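Local coordinates for putative 2OG-Fe(II) oxygenase family protein (PDB 3OOX) that probably acts as an iron(II)- and 2-oxoglutarate-dependent oxygenase that may form ethylene from 2-oxoglutarate and oxidise L-arginine, at residues 35-41 with 225-230; 233-237 with 301-305; 95-101 with 170-176. All coordinates share one frame; numbering follows the deposited sequence. Where two conformers were deposited one is given.

Contact 1 of 3, residues 35-41 with 225-230; sequences FAVLSDY and GCLVIN. With EDO (1,2-ethanediol), chain F.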
# COMPACT_ATOMS: atom_id res chain seq x y z
N PHE A 35 1.01 -10.71 -5.42
CA PHE A 35 1.90 -10.31 -4.32
C PHE A 35 3.32 -10.76 -4.64
O PHE A 35 3.51 -11.79 -5.27
CB PHE A 35 1.50 -10.97 -2.99
CG PHE A 35 0.46 -10.21 -2.19
CD1 PHE A 35 -0.89 -10.31 -2.52
CD2 PHE A 35 0.82 -9.41 -1.13
CE1 PHE A 35 -1.83 -9.62 -1.81
CE2 PHE A 35 -0.14 -8.75 -0.39
CZ PHE A 35 -1.48 -8.87 -0.74
N ALA A 36 4.30 -10.02 -4.11
CA ALA A 36 5.70 -10.43 -4.12
C ALA A 36 6.34 -9.99 -2.82
O ALA A 36 5.87 -9.06 -2.17
CB ALA A 36 6.42 -9.81 -5.31
N VAL A 37 7.42 -10.67 -2.46
CA VAL A 37 8.18 -10.34 -1.27
C VAL A 37 9.58 -9.97 -1.73
O VAL A 37 10.22 -10.76 -2.44
CB VAL A 37 8.26 -11.51 -0.27
CG1 VAL A 37 9.12 -11.12 0.96
CG2 VAL A 37 6.83 -11.95 0.15
N LEU A 38 10.02 -8.78 -1.32
CA LEU A 38 11.30 -8.19 -1.73
C LEU A 38 12.21 -8.09 -0.51
O LEU A 38 11.90 -7.41 0.46
CB LEU A 38 11.07 -6.81 -2.33
CG LEU A 38 12.31 -6.07 -2.83
CD1 LEU A 38 12.76 -6.76 -4.08
CD2 LEU A 38 11.98 -4.63 -3.15
N SER A 39 13.34 -8.80 -0.55
CA SER A 39 14.32 -8.79 0.54
C SER A 39 15.51 -7.90 0.17
O SER A 39 15.62 -7.44 -0.97
CB SER A 39 14.77 -10.21 0.80
OG SER A 39 15.38 -10.76 -0.35
N ASP A 40 16.35 -7.60 1.16
CA ASP A 40 17.62 -6.89 0.96
C ASP A 40 17.41 -5.50 0.32
O ASP A 40 18.14 -5.12 -0.59
CB ASP A 40 18.59 -7.71 0.11
CG ASP A 40 18.91 -9.06 0.70
OD1 ASP A 40 18.98 -9.18 1.95
OD2 ASP A 40 19.09 -10.01 -0.10
N TYR A 41 16.43 -4.75 0.82
CA TYR A 41 16.19 -3.39 0.28
C TYR A 41 17.33 -2.49 0.71
O TYR A 41 18.07 -2.79 1.65
CB TYR A 41 14.82 -2.82 0.69
CG TYR A 41 14.46 -2.81 2.18
CD1 TYR A 41 15.22 -2.12 3.12
CD2 TYR A 41 13.32 -3.48 2.62
CE1 TYR A 41 14.85 -2.09 4.47
CE2 TYR A 41 12.95 -3.46 3.97
CZ TYR A 41 13.71 -2.76 4.89
OH TYR A 41 13.34 -2.74 6.22
N GLY A 225 13.24 -7.00 7.51
CA GLY A 225 13.92 -6.22 6.47
C GLY A 225 13.44 -6.51 5.07
O GLY A 225 14.23 -6.49 4.11
N CYS A 226 12.14 -6.79 4.93
CA CYS A 226 11.56 -6.98 3.61
C CYS A 226 10.39 -6.02 3.36
O CYS A 226 9.88 -5.38 4.26
CB CYS A 226 11.02 -8.42 3.41
SG CYS A 226 12.21 -9.78 3.45
N LEU A 227 10.02 -5.91 2.08
CA LEU A 227 8.80 -5.26 1.65
C LEU A 227 7.89 -6.31 1.03
O LEU A 227 8.31 -7.09 0.18
CB LEU A 227 9.10 -4.18 0.59
CG LEU A 227 9.67 -2.87 1.12
CD1 LEU A 227 10.41 -2.13 0.00
CD2 LEU A 227 8.56 -1.97 1.69
N VAL A 228 6.64 -6.33 1.48
CA VAL A 228 5.62 -7.15 0.84
C VAL A 228 4.88 -6.19 -0.12
O VAL A 228 4.44 -5.13 0.28
CB VAL A 228 4.62 -7.74 1.83
CG1 VAL A 228 3.51 -8.49 1.07
CG2 VAL A 228 5.33 -8.67 2.83
N ILE A 229 4.80 -6.57 -1.38
CA ILE A 229 4.25 -5.68 -2.39
C ILE A 229 3.07 -6.36 -3.07
O ILE A 229 3.15 -7.54 -3.38
CB ILE A 229 5.29 -5.32 -3.44
CG1 ILE A 229 6.54 -4.75 -2.75
CG2 ILE A 229 4.69 -4.30 -4.46
CD1 ILE A 229 7.82 -4.94 -3.50
N ASN A 230 1.99 -5.62 -3.29
CA ASN A 230 0.82 -6.17 -4.03
C ASN A 230 0.34 -5.26 -5.14
O ASN A 230 0.43 -4.02 -5.06
CB ASN A 230 -0.35 -6.56 -3.11
CG ASN A 230 -0.95 -5.39 -2.37
OD1 ASN A 230 -0.31 -4.85 -1.46
ND2 ASN A 230 -2.18 -4.98 -2.74
C1 EDO F . 11.69 -4.58 10.03
O1 EDO F . 11.63 -5.68 9.09
C2 EDO F . 13.09 -3.99 10.16
O2 EDO F . 14.11 -5.00 10.31
O HOH W 1 16.11 -8.55 3.89
O HOH W 2 10.32 -4.31 6.89
O HOH W 3 16.69 -5.05 3.96
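Phe35 to Leu38 run antiparallel to Leu227 to Asn230, with Ala36–Ile229 and Leu38–Leu227 as hydrogen-bonded pairs and Phe35–Asn230 and Val37–Val228 as non-hydrogen-bonded ones. Each hydrogen-bonded pair exchanges two backbone bonds, of which Ile229 N to Ala36 O, at 2.8 Å, is almost straight. On the side that bears Phe35, the phenyl ring folds over its partner: Asn230 CB sits 3.4 Å from the Phe35 ring centroid, a CH-pi contact over the face. Phe35 CG stands anti to the carbonyl carbon (chi1 -87°), which lays the ring beside Asn230 with ring and amide planes 21° apart. Asn230 offers the ring its CB methylene and sends its amide ND2 on to Asp193. Val228 CG1 meets the ring at its edge, 3.6 Å from Phe35 CD2, and His248 forms an edge-to-face pair with the same ring. These strands belong to the main sheet of the double-stranded beta-helix (jelly-roll) core of 2-oxoglutarate oxygenases. On the reverse side, Leu38 CB lies 3.9 Å from Ile229 CD1, and with Ala36 and Leu227 they form an apolar surface against helices 19-33 and 127-152, where the small Ala36 leaves room for Leu26 and Phe30. Past the strand, Tyr41 packs its ring on the backbone of Gly225, Tyr41 CE2 being 3.3 Å from Gly225 C; glycine suits the positive phi there. The Tyr41 hydroxyl bonds to Gln45, while one water bridges Gly225 O to Asp40 N. Gly225 N donates to O1 of a 1,2-ethanediol, probably from the crystallisation liquor, at 2.6 Å.

Contact 2 of 3, residues 233-237 with 301-305; sequences DMLER and FLQQR. With EDO (1,2-ethanediol), chain G.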
# COMPACT_ATOMS: atom_id res chain seq x y z
N ASP A 233 -5.94 -2.41 -8.08
CA ASP A 233 -6.90 -2.49 -9.16
C ASP A 233 -6.50 -1.63 -10.37
O ASP A 233 -6.86 -2.01 -11.49
CB ASP A 233 -8.28 -2.03 -8.69
CG ASP A 233 -8.93 -2.99 -7.73
OD1 ASP A 233 -8.45 -4.13 -7.54
OD2 ASP A 233 -9.95 -2.58 -7.15
N MSE A 234 -5.84 -0.48 -10.18
CA MSE A 234 -5.46 0.36 -11.33
C MSE A 234 -4.52 -0.41 -12.26
O MSE A 234 -4.67 -0.34 -13.49
CB MSE A 234 -4.77 1.65 -10.88
CG MSE A 234 -5.67 2.69 -10.28
SE MSE A 234 -4.67 4.18 -9.52
CE MSE A 234 -6.13 5.26 -8.89
N LEU A 235 -3.55 -1.13 -11.69
CA LEU A 235 -2.58 -1.84 -12.50
C LEU A 235 -3.22 -3.10 -13.06
O LEU A 235 -2.94 -3.50 -14.22
CB LEU A 235 -1.35 -2.15 -11.66
CG LEU A 235 -0.19 -2.88 -12.30
CD1 LEU A 235 0.25 -2.23 -13.62
CD2 LEU A 235 1.01 -2.97 -11.35
N GLU A 236 -4.08 -3.76 -12.28
CA GLU A 236 -4.85 -4.90 -12.80
C GLU A 236 -5.61 -4.47 -14.06
O GLU A 236 -5.56 -5.19 -15.09
CB GLU A 236 -5.82 -5.45 -11.73
CG GLU A 236 -6.70 -6.60 -12.22
CD GLU A 236 -7.70 -7.02 -11.17
OE1 GLU A 236 -8.57 -6.20 -10.84
OE2 GLU A 236 -7.57 -8.15 -10.68
N ARG A 237 -6.26 -3.31 -14.01
CA ARG A 237 -7.06 -2.86 -15.15
C ARG A 237 -6.16 -2.53 -16.36
O ARG A 237 -6.46 -2.95 -17.50
CB ARG A 237 -7.91 -1.66 -14.77
CG ARG A 237 -8.67 -1.05 -15.93
CD ARG A 237 -9.78 -0.15 -15.47
NE ARG A 237 -10.39 0.51 -16.63
CZ ARG A 237 -11.65 0.92 -16.71
NH1 ARG A 237 -12.52 0.73 -15.70
NH2 ARG A 237 -12.08 1.53 -17.82
N PHE A 301 -11.20 6.68 -12.16
CA PHE A 301 -11.25 5.29 -11.66
C PHE A 301 -11.26 5.28 -10.13
O PHE A 301 -12.03 4.54 -9.53
CB PHE A 301 -10.08 4.51 -12.19
CG PHE A 301 -10.06 3.05 -11.79
CD1 PHE A 301 -10.83 2.14 -12.44
CD2 PHE A 301 -9.25 2.62 -10.75
CE1 PHE A 301 -10.80 0.81 -12.09
CE2 PHE A 301 -9.22 1.28 -10.39
CZ PHE A 301 -10.00 0.38 -11.07
N LEU A 302 -10.41 6.13 -9.54
CA LEU A 302 -10.37 6.28 -8.10
C LEU A 302 -11.71 6.68 -7.58
O LEU A 302 -12.24 6.06 -6.63
CB LEU A 302 -9.31 7.32 -7.70
CG LEU A 302 -9.03 7.48 -6.21
CD1 LEU A 302 -8.69 6.15 -5.55
CD2 LEU A 302 -7.92 8.49 -6.05
N GLN A 303 -12.31 7.71 -8.17
CA GLN A 303 -13.59 8.18 -7.71
C GLN A 303 -14.66 7.10 -7.86
O GLN A 303 -15.50 6.93 -6.96
CB GLN A 303 -14.03 9.41 -8.46
CG GLN A 303 -13.23 10.67 -8.16
CD GLN A 303 -13.76 11.85 -8.92
OE1 GLN A 303 -14.95 12.18 -8.80
NE2 GLN A 303 -12.92 12.48 -9.72
N GLN A 304 -14.63 6.38 -8.98
CA GLN A 304 -15.58 5.29 -9.24
C GLN A 304 -15.43 4.19 -8.18
O GLN A 304 -16.42 3.75 -7.61
CB GLN A 304 -15.40 4.73 -10.66
CG GLN A 304 -16.31 3.53 -10.98
CD GLN A 304 -15.89 2.77 -12.21
OE1 GLN A 304 -15.53 3.36 -13.22
NE2 GLN A 304 -15.95 1.43 -12.14
N ARG A 305 -14.21 3.73 -7.91
CA ARG A 305 -14.03 2.64 -6.94
C ARG A 305 -14.47 3.05 -5.53
O ARG A 305 -15.00 2.20 -4.78
CB ARG A 305 -12.58 2.12 -6.90
CG ARG A 305 -12.11 1.39 -8.17
CD ARG A 305 -12.74 -0.02 -8.38
NE ARG A 305 -12.35 -1.04 -7.40
CZ ARG A 305 -13.23 -1.76 -6.71
NH1 ARG A 305 -14.53 -1.58 -6.88
NH2 ARG A 305 -12.81 -2.68 -5.85
C1 EDO G . -15.98 2.24 -17.76
O1 EDO G . -14.66 2.37 -18.30
C2 EDO G . -15.96 1.35 -16.52
O2 EDO G . -15.14 1.92 -15.49
O HOH W 4 -10.81 -3.76 -4.91
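Asp233 forms a salt bridge with Arg305, in the arginine conformer described, that joins two helices and centres on a single carboxylate oxygen. Arg305 NE donates to Asp233 OD2 at 2.9 Å, approaching on the anti side and 20° out of the carboxylate plane; a weak bond from Arg305 NH2 joins the same oxygen. The arginine chain bends twice along its length. Asp233 OD1 bonds to Ser245, and Arg305 NH1 makes a second salt bridge to Glu308, so both charged groups are shared.

Apolar packing centres on Phe301, whose flat ring fills the space between the helices. Asp233 CB meets the ring edge, 3.8 Å from Phe301 CZ. Met234, a selenomethionine, slides past it, its CG 3.6 Å from Phe301 CD2, and in one conformer its methyl CE comes near Leu302 CB. Arg237 CD approaches the ring obliquely, 3.7 Å from Phe301 CE1; the long arginine thus gives the phenyl an apolar stem and carries its charge beyond it.

There Arg237 NH1 and NH2 grip both oxygens of a 1,2-ethanediol, a probable crystallisation additive, and its O2 donates to Gln304 OE1.

The segment axes run 117° apart and 11.7 Å at closest approach, wide enough for these side chains to fill the gap. Helix 233-238 follows strand 227-231 of the jelly-roll core and packs on helix 298-309, the last of the chain, while Ile296, in strand 296-297, touches Arg237, Phe301 and Gln304.

Contact 3 of 3, residues 95-101 with 170-176; sequences LKEFWHM and VLRLLHY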
# COMPACT_ATOMS: atom_id res chain seq x y z
N LEU A 95 -10.42 -1.73 17.24
CA LEU A 95 -9.83 -0.44 17.58
C LEU A 95 -8.52 -0.23 16.85
O LEU A 95 -7.51 -0.91 17.09
CB LEU A 95 -9.58 -0.34 19.08
CG LEU A 95 -10.87 -0.37 19.90
CD1 LEU A 95 -10.54 -0.48 21.40
CD2 LEU A 95 -11.75 0.84 19.63
N LYS A 96 -8.55 0.73 15.92
CA LYS A 96 -7.36 1.11 15.19
C LYS A 96 -7.49 2.60 14.86
O LYS A 96 -8.60 3.12 14.69
CB LYS A 96 -7.22 0.24 13.96
CG LYS A 96 -8.33 0.44 12.94
CD LYS A 96 -8.58 -0.77 12.09
CE LYS A 96 -9.81 -0.58 11.18
NZ LYS A 96 -11.11 -0.85 11.84
N GLU A 97 -6.35 3.28 14.80
CA GLU A 97 -6.31 4.69 14.51
C GLU A 97 -5.31 4.93 13.39
O GLU A 97 -4.37 4.15 13.22
CB GLU A 97 -5.97 5.51 15.77
CG GLU A 97 -4.67 5.12 16.46
CD GLU A 97 -4.39 5.89 17.72
OE1 GLU A 97 -4.96 6.99 17.89
OE2 GLU A 97 -3.58 5.38 18.53
N PHE A 98 -5.52 5.97 12.60
CA PHE A 98 -4.79 6.21 11.36
C PHE A 98 -4.22 7.63 11.30
O PHE A 98 -4.83 8.56 11.81
CB PHE A 98 -5.73 6.16 10.14
CG PHE A 98 -6.44 4.82 9.92
CD1 PHE A 98 -7.56 4.46 10.65
CD2 PHE A 98 -6.05 3.99 8.89
CE1 PHE A 98 -8.22 3.29 10.41
CE2 PHE A 98 -6.72 2.79 8.62
CZ PHE A 98 -7.78 2.44 9.39
N TRP A 99 -3.12 7.76 10.56
CA TRP A 99 -2.66 9.04 10.03
C TRP A 99 -2.43 8.84 8.53
O TRP A 99 -1.79 7.87 8.14
CB TRP A 99 -1.33 9.47 10.67
CG TRP A 99 -0.90 10.82 10.16
CD1 TRP A 99 -0.18 11.08 9.03
CD2 TRP A 99 -1.22 12.08 10.74
NE1 TRP A 99 -0.01 12.44 8.87
CE2 TRP A 99 -0.65 13.07 9.91
CE3 TRP A 99 -1.90 12.48 11.91
CZ2 TRP A 99 -0.76 14.45 10.21
CZ3 TRP A 99 -2.01 13.86 12.19
CH2 TRP A 99 -1.44 14.81 11.35
N HIS A 100 -2.94 9.74 7.72
CA HIS A 100 -2.68 9.69 6.29
C HIS A 100 -1.92 10.92 5.79
O HIS A 100 -2.32 12.05 6.07
CB HIS A 100 -3.98 9.59 5.53
CG HIS A 100 -4.62 8.24 5.66
ND1 HIS A 100 -5.93 8.08 6.05
CD2 HIS A 100 -4.12 7.00 5.47
CE1 HIS A 100 -6.21 6.78 6.08
NE2 HIS A 100 -5.12 6.10 5.74
N MSE A 101 -0.85 10.63 5.07
CA MSE A 101 -0.07 11.65 4.38
C MSE A 101 -0.22 11.43 2.89
O MSE A 101 0.08 10.34 2.40
CB MSE A 101 1.41 11.56 4.77
CG MSE A 101 2.28 12.62 4.05
SE MSE A 101 4.16 12.24 4.23
CE MSE A 101 4.73 13.33 2.69
N VAL A 170 -0.46 7.65 -1.04
CA VAL A 170 -0.74 7.89 0.38
C VAL A 170 0.13 6.98 1.22
O VAL A 170 0.14 5.77 1.02
CB VAL A 170 -2.20 7.68 0.70
CG1 VAL A 170 -2.45 7.77 2.22
CG2 VAL A 170 -3.09 8.71 -0.02
N LEU A 171 0.83 7.58 2.19
CA LEU A 171 1.50 6.85 3.27
C LEU A 171 0.54 6.82 4.44
O LEU A 171 0.09 7.88 4.91
CB LEU A 171 2.79 7.53 3.71
CG LEU A 171 3.56 6.88 4.84
CD1 LEU A 171 3.96 5.44 4.48
CD2 LEU A 171 4.81 7.71 5.20
N ARG A 172 0.15 5.61 4.87
CA ARG A 172 -0.74 5.43 5.98
C ARG A 172 0.10 4.97 7.17
O ARG A 172 0.90 4.05 7.06
CB ARG A 172 -1.75 4.34 5.67
CG ARG A 172 -2.64 3.90 6.87
CD ARG A 172 -3.59 2.79 6.44
NE ARG A 172 -4.66 3.30 5.60
CZ ARG A 172 -5.51 2.52 4.94
NH1 ARG A 172 -5.43 1.19 5.02
NH2 ARG A 172 -6.44 3.09 4.19
N LEU A 173 -0.13 5.60 8.31
CA LEU A 173 0.42 5.16 9.59
C LEU A 173 -0.78 4.59 10.37
O LEU A 173 -1.80 5.25 10.53
CB LEU A 173 1.05 6.32 10.35
CG LEU A 173 1.95 7.26 9.53
CD1 LEU A 173 2.41 8.45 10.42
CD2 LEU A 173 3.16 6.52 8.92
N LEU A 174 -0.66 3.34 10.83
CA LEU A 174 -1.77 2.60 11.44
C LEU A 174 -1.32 2.04 12.78
O LEU A 174 -0.24 1.46 12.87
CB LEU A 174 -2.20 1.45 10.51
CG LEU A 174 -3.31 0.48 10.87
CD1 LEU A 174 -4.60 1.20 11.18
CD2 LEU A 174 -3.47 -0.55 9.72
N HIS A 175 -2.14 2.20 13.81
CA HIS A 175 -1.87 1.68 15.13
C HIS A 175 -3.05 0.92 15.66
O HIS A 175 -4.18 1.47 15.72
CB HIS A 175 -1.56 2.84 16.08
CG HIS A 175 -1.48 2.47 17.53
ND1 HIS A 175 -2.10 3.22 18.51
CD2 HIS A 175 -0.83 1.47 18.19
CE1 HIS A 175 -1.85 2.69 19.70
NE2 HIS A 175 -1.10 1.62 19.53
N TYR A 176 -2.80 -0.34 16.06
CA TYR A 176 -3.74 -1.14 16.83
C TYR A 176 -3.26 -1.21 18.28
O TYR A 176 -2.24 -1.86 18.55
CB TYR A 176 -3.79 -2.58 16.30
CG TYR A 176 -4.55 -2.76 15.01
CD1 TYR A 176 -3.91 -2.63 13.80
CD2 TYR A 176 -5.91 -3.11 15.03
CE1 TYR A 176 -4.62 -2.82 12.59
CE2 TYR A 176 -6.61 -3.30 13.86
CZ TYR A 176 -5.96 -3.16 12.64
OH TYR A 176 -6.68 -3.34 11.48
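Glu97 pairs with His175, Trp99 with Leu173 and Met101 with Leu171 as hydrogen-bonded antiparallel pairs, six backbone bonds in all, with Leu173 N to Trp99 O at 2.8 Å. Phe98–Leu174 and His100–Arg172 are non-hydrogen-bonded pairs between them.

Two polar side-chain bonds span the strands, one on either side of the sheet. His175 ND1 donates to the anti lone pair of Glu97 OE2 at 2.6 Å, with the oxygen in the imidazole plane; Glu97 OE1 is held by Lys66 and Tyr79. The carboxylate of Glu97 would probably polarise the His175 ring. On the other side, Arg172 NE donates to His100 NE2 at 2.8 Å within the plane of the ring, so His100 acts as acceptor there. His100 ND1 bonds to Gly75 O, which fixes the rotation of the imidazole.

Aromatic packing continues from this bond. Arg172 bends at chi3 (-72°) and sets one face of its guanidinium against the Phe98 edge, Arg172 CZ lying 3.9 Å from Phe98 CE2, the two planes 83° apart. Leu174 CD1 lies over one face of that ring in a CH-pi contact, 3.7 Å from Phe98 CE2. Lys96 runs alongside Tyr176 with CB over its ring face, and its amine reaches Asp94.

On the side that also carries Glu97 and His175, Leu171, Leu173, Trp99 and Met101, a selenomethionine, make an apolar surface, with Leu173 CD1 3.9 Å from Trp99 CB. Helix 127-152 packs against this surface and helix 45-59 touches Leu173, while strands 78-80 and 262-269 flank the pair within the main sheet of the jelly-roll core, as in 2-oxoglutarate oxygenases.

In the fold
From the N terminus, strand 35-39 comes first and waits until 225-230 for its partner, so contact 1 closes a long loop. Contact 3 is nested inside that loop, joining 95-101 to 170-176 in another region of the same mixed sheet, about 20 Å away between centres. Strands 197-201 and 262-269 lie between the two pairs. Contact 2 opens after contact 1 has closed: helix 233-238 directly follows strand 227-231 and meets helix 298-309, closing a loop of 63 residues and tying the C-terminal helix to the core. Contacts 1 and 3 each join the N-terminal family region to the oxygenase region; no two contacts cross.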